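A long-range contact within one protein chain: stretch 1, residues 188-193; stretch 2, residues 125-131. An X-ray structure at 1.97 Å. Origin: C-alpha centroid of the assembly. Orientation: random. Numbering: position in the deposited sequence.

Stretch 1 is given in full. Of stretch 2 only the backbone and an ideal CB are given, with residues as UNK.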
ATOM      1  N   VAL A 188     -10.826 -16.435  10.083  1.00 26.81           N
ATOM      2  CA  VAL A 188     -10.189 -15.409  10.927  1.00 24.61           C
ATOM      3  C   VAL A 188      -9.070 -14.824  10.058  1.00 24.77           C
ATOM      4  O   VAL A 188      -8.664 -15.453   9.062  1.00 23.10           O
ATOM      5  CB  VAL A 188      -9.563 -15.973  12.224  1.00 27.70           C
ATOM      6  CG1 VAL A 188     -10.602 -16.781  13.001  1.00 28.65           C
ATOM      7  CG2 VAL A 188      -8.318 -16.872  11.880  1.00 25.05           C
ATOM      8  N   VAL A 189      -8.602 -13.621  10.402  1.00 22.42           N
ATOM      9  CA  VAL A 189      -7.432 -13.037   9.779  1.00 21.74           C
ATOM     10  C   VAL A 189      -6.213 -13.550  10.587  1.00 22.39           C
ATOM     11  O   VAL A 189      -6.139 -13.393  11.793  1.00 22.81           O
ATOM     12  CB  VAL A 189      -7.440 -11.487   9.930  1.00 20.81           C
ATOM     13  CG1 VAL A 189      -6.235 -10.894   9.306  1.00 19.84           C
ATOM     14  CG2 VAL A 189      -8.724 -10.882   9.370  1.00 19.40           C
ATOM     15  N   LEU A 190      -5.279 -14.158   9.900  1.00 23.51           N
ATOM     16  CA  LEU A 190      -4.058 -14.720  10.536  1.00 24.46           C
ATOM     17  C   LEU A 190      -3.331 -13.716  11.455  1.00 26.10           C
ATOM     18  O   LEU A 190      -2.979 -12.584  11.044  1.00 24.82           O
ATOM     19  CB  LEU A 190      -3.128 -15.261   9.419  1.00 24.72           C
ATOM     20  CG  LEU A 190      -1.878 -16.040   9.877  1.00 27.09           C
ATOM     21  CD1 LEU A 190      -2.384 -17.344  10.468  1.00 28.18           C
ATOM     22  CD2 LEU A 190      -0.996 -16.358   8.687  1.00 27.03           C
ATOM     23  N   ASN A 191      -3.097 -14.121  12.713  1.00 25.62           N
ATOM     24  CA  ASN A 191      -2.407 -13.250  13.637  1.00 25.55           C
ATOM     25  C   ASN A 191      -1.309 -14.030  14.320  1.00 27.29           C
ATOM     26  O   ASN A 191      -1.554 -15.093  14.829  1.00 25.01           O
ATOM     27  CB  ASN A 191      -3.356 -12.740  14.684  1.00 25.70           C
ATOM     28  CG  ASN A 191      -2.726 -11.708  15.553  1.00 27.42           C
ATOM     29  OD1 ASN A 191      -1.769 -11.977  16.282  1.00 25.96           O
ATOM     30  ND2 ASN A 191      -3.239 -10.496  15.461  1.00 27.60           N
ATOM     31  N   GLN A 192      -0.102 -13.486  14.318  1.00 28.99           N
ATOM     32  CA  GLN A 192       1.082 -14.267  14.714  1.00 32.20           C
ATOM     33  C   GLN A 192       1.080 -14.563  16.208  1.00 32.26           C
ATOM     34  O   GLN A 192       1.676 -15.573  16.637  1.00 33.47           O
ATOM     35  CB  GLN A 192       2.359 -13.550  14.226  1.00 32.40           C
ATOM     36  CG  GLN A 192       3.639 -14.161  14.672  1.00 38.87           C
ATOM     37  CD  GLN A 192       4.336 -13.236  15.641  1.00 44.48           C
ATOM     38  OE1 GLN A 192       4.498 -12.023  15.347  1.00 46.34           O
ATOM     39  NE2 GLN A 192       4.751 -13.777  16.806  1.00 44.32           N
ATOM     40  N   LYS A 193       0.373 -13.718  16.969  1.00 31.84           N
ATOM     41  CA  LYS A 193       0.183 -13.845  18.420  1.00 32.42           C
ATOM     42  C   LYS A 193      -0.712 -15.035  18.715  1.00 30.91           C
ATOM     43  O   LYS A 193      -0.450 -15.819  19.634  1.00 28.69           O
ATOM     44  CB  LYS A 193      -0.519 -12.587  18.969  1.00 33.40           C
ATOM     45  CG  LYS A 193       0.344 -11.583  19.675  1.00 40.67           C
ATOM     46  CD  LYS A 193       1.626 -11.274  18.899  1.00 48.29           C
ATOM     47  CE  LYS A 193       2.852 -11.465  19.803  1.00 48.41           C
ATOM     48  NZ  LYS A 193       3.743 -10.293  19.595  1.00 50.03           N
ATOM     49  N   UNK A 125       1.688  -4.030  13.663  1.00 31.51           N
ATOM     50  CA  UNK A 125       1.838  -3.802  15.106  1.00 31.57           C
ATOM     51  C   UNK A 125       0.782  -4.568  15.910  1.00 31.06           C
ATOM     52  O   UNK A 125       1.010  -4.875  17.066  1.00 31.48           O
ATOM     53  CB  UNK A 125       1.744  -2.307  15.416  1.00 31.57           C
ATOM     54  N   UNK A 126      -0.362  -4.854  15.310  1.00 30.20           N
ATOM     55  CA  UNK A 126      -1.428  -5.581  15.977  1.00 29.28           C
ATOM     56  C   UNK A 126      -1.300  -7.099  15.779  1.00 28.56           C
ATOM     57  O   UNK A 126      -2.127  -7.884  16.275  1.00 28.44           O
ATOM     58  CB  UNK A 126      -2.785  -5.097  15.462  1.00 29.28           C
ATOM     59  N   UNK A 127      -0.241  -7.518  15.087  1.00 26.76           N
ATOM     60  CA  UNK A 127       0.069  -8.947  14.917  1.00 25.26           C
ATOM     61  C   UNK A 127      -0.493  -9.588  13.633  1.00 24.00           C
ATOM     62  O   UNK A 127      -0.306 -10.784  13.408  1.00 22.75           O
ATOM     63  CB  UNK A 127      -0.469  -9.717  16.125  1.00 25.26           C
ATOM     64  N   UNK A 128      -1.185  -8.815  12.789  1.00 21.18           N
ATOM     65  CA  UNK A 128      -1.724  -9.370  11.531  1.00 21.21           C
ATOM     66  C   UNK A 128      -0.613  -9.336  10.532  1.00 23.02           C
ATOM     67  O   UNK A 128      -0.551  -8.448   9.654  1.00 22.99           O
ATOM     68  CB  UNK A 128      -2.943  -8.598  11.023  1.00 21.21           C
ATOM     69  N   UNK A 129       0.297 -10.281  10.696  1.00 22.73           N
ATOM     70  CA  UNK A 129       1.562 -10.300   9.953  1.00 24.39           C
ATOM     71  C   UNK A 129       1.477 -10.241   8.450  1.00 23.61           C
ATOM     72  O   UNK A 129       2.443  -9.782   7.808  1.00 23.89           O
ATOM     73  CB  UNK A 129       2.333 -11.568  10.325  1.00 24.39           C
ATOM     74  N   UNK A 130       0.394 -10.747   7.858  1.00 22.80           N
ATOM     75  CA  UNK A 130       0.282 -10.774   6.379  1.00 21.69           C
ATOM     76  C   UNK A 130      -0.404  -9.510   5.817  1.00 20.48           C
ATOM     77  O   UNK A 130      -0.385  -9.292   4.633  1.00 20.88           O
ATOM     78  CB  UNK A 130      -0.500 -12.014   5.941  1.00 21.69           C
ATOM     79  N   UNK A 131      -1.062  -8.744   6.662  1.00 19.41           N
ATOM     80  CA  UNK A 131      -1.976  -7.726   6.189  1.00 18.42           C
ATOM     81  C   UNK A 131      -1.291  -6.554   5.503  1.00 20.24           C
ATOM     82  O   UNK A 131      -0.269  -6.071   6.008  1.00 18.08           O
ATOM     83  CB  UNK A 131      -2.811  -7.209   7.363  1.00 18.42           C
TER

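Position 125 has helical backbone angles, and nothing of stretch 1 lies within 5.5 Å of its ideal CB. The contact sets no demand, and almost any helix-tolerant residue, polar ones included, would serve; the deposited residue is Asp 125.

At position 126 CA-to-CB points away from stretch 1, so the side chain is again free, and a polar one would be natural. What matters is the carbonyl, which receives a hydrogen bond from the side-chain amide of Asn 191, ND2 to O of position 126, 3.0 Å. The residue is Asn 126, whose own side chain bonds elsewhere in the structure.

Position 127 is the most restrictive. Its phi of 94° and psi of 1° would jam a CB against the preceding carbonyl O, and the ideal CB lies 2.6 Å from OD1 of Asn 191, a clash. Both arguments call for glycine, and Gly 127 it is, ending the preceding helix in a Schellman motif. Without a side chain, it lets Asn 191 come close: CA of Asn 191 makes a CA-H...O contact of 3.2 Å with O of Gly 127, and N of Gln 192 donates to that same O at 2.9 Å. OD1 of Asn 191 remains free to cap the helix beginning at Gln 192, accepting from N of Lys 193 at 2.8 Å.

Position 128 sends CA-to-CB sideways, with CG1 of Val 189 4.4 Å and ND2 of Asn 191 4.8 Å from the ideal CB. A long apolar or aromatic side chain could reach both neighbours. Tyr 128 does so with chi1 in m: CD1 packs 3.6 Å from CG1 of Val 189, while ND2 of Asn 191 lies over one ring face, 3.5 Å from CE1. Its CA also contacts O of Leu 190 at 3.5 Å.

Position 129 points sideways, its ideal CB 4.4 Å from CB of Gln 192. An aliphatic residue, branched or not, could cover the methylene there. In Ile 129, CG2 lies 3.8 Å from CB of Gln 192, and CD1 reaches to 4.2 Å from CD2 of Leu 190.

Position 130 points toward stretch 1, but its ideal CB is still 5.2 Å from CD2 of Leu 190, so leucine or methionine could bridge the gap. Leu 130 brings CD1 to 3.6 Å from that CD2. A water accepts from N of Leu 130 at 2.9 Å and donates to O of Leu 190 at 2.7 Å, joining the backbones.

Position 131 closes a type I turn begun at 128; many residues could fit, and Gly 131 donates from N to O of Tyr 128, 3.0 Å.

Stretch 2 125-131: DNGYILG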
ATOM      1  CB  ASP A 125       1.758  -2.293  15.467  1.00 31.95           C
ATOM      2  CG  ASP A 125       3.056  -1.503  15.105  1.00 33.67           C
ATOM      3  OD1 ASP A 125       4.037  -2.084  14.512  1.00 32.39           O
ATOM      4  OD2 ASP A 125       3.055  -0.276  15.399  1.00 34.46           O
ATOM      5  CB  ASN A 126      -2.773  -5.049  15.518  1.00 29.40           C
ATOM      6  CG  ASN A 126      -3.208  -3.811  16.311  1.00 32.38           C
ATOM      7  OD1 ASN A 126      -3.448  -3.906  17.500  1.00 33.63           O
ATOM      8  ND2 ASN A 126      -3.303  -2.647  15.658  1.00 29.29           N
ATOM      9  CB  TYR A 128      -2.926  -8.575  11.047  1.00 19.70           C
ATOM     10  CG  TYR A 128      -4.025  -8.546  12.074  1.00 19.12           C
ATOM     11  CD1 TYR A 128      -4.811  -9.694  12.335  1.00 18.84           C
ATOM     12  CD2 TYR A 128      -4.284  -7.379  12.791  1.00 22.54           C
ATOM     13  CE1 TYR A 128      -5.823  -9.663  13.284  1.00 19.91           C
ATOM     14  CE2 TYR A 128      -5.303  -7.349  13.771  1.00 25.81           C
ATOM     15  CZ  TYR A 128      -6.044  -8.493  14.007  1.00 22.77           C
ATOM     16  OH  TYR A 128      -7.067  -8.451  14.915  1.00 30.95           O
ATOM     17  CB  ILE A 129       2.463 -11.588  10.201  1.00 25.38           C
ATOM     18  CG1 ILE A 129       1.607 -12.863  10.307  1.00 25.35           C
ATOM     19  CG2 ILE A 129       3.515 -11.391  11.263  1.00 29.15           C
ATOM     20  CD1 ILE A 129       2.356 -14.078   9.697  1.00 33.78           C
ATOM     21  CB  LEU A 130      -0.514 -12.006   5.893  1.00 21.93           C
ATOM     22  CG  LEU A 130       0.061 -13.404   6.190  1.00 25.10           C
ATOM     23  CD1 LEU A 130      -0.891 -14.454   5.603  1.00 23.67           C
ATOM     24  CD2 LEU A 130       1.518 -13.641   5.637  1.00 26.09           C
TER
HETATM   25  O   HOH W   1      -2.297 -11.232   8.793  1.00 24.57           O
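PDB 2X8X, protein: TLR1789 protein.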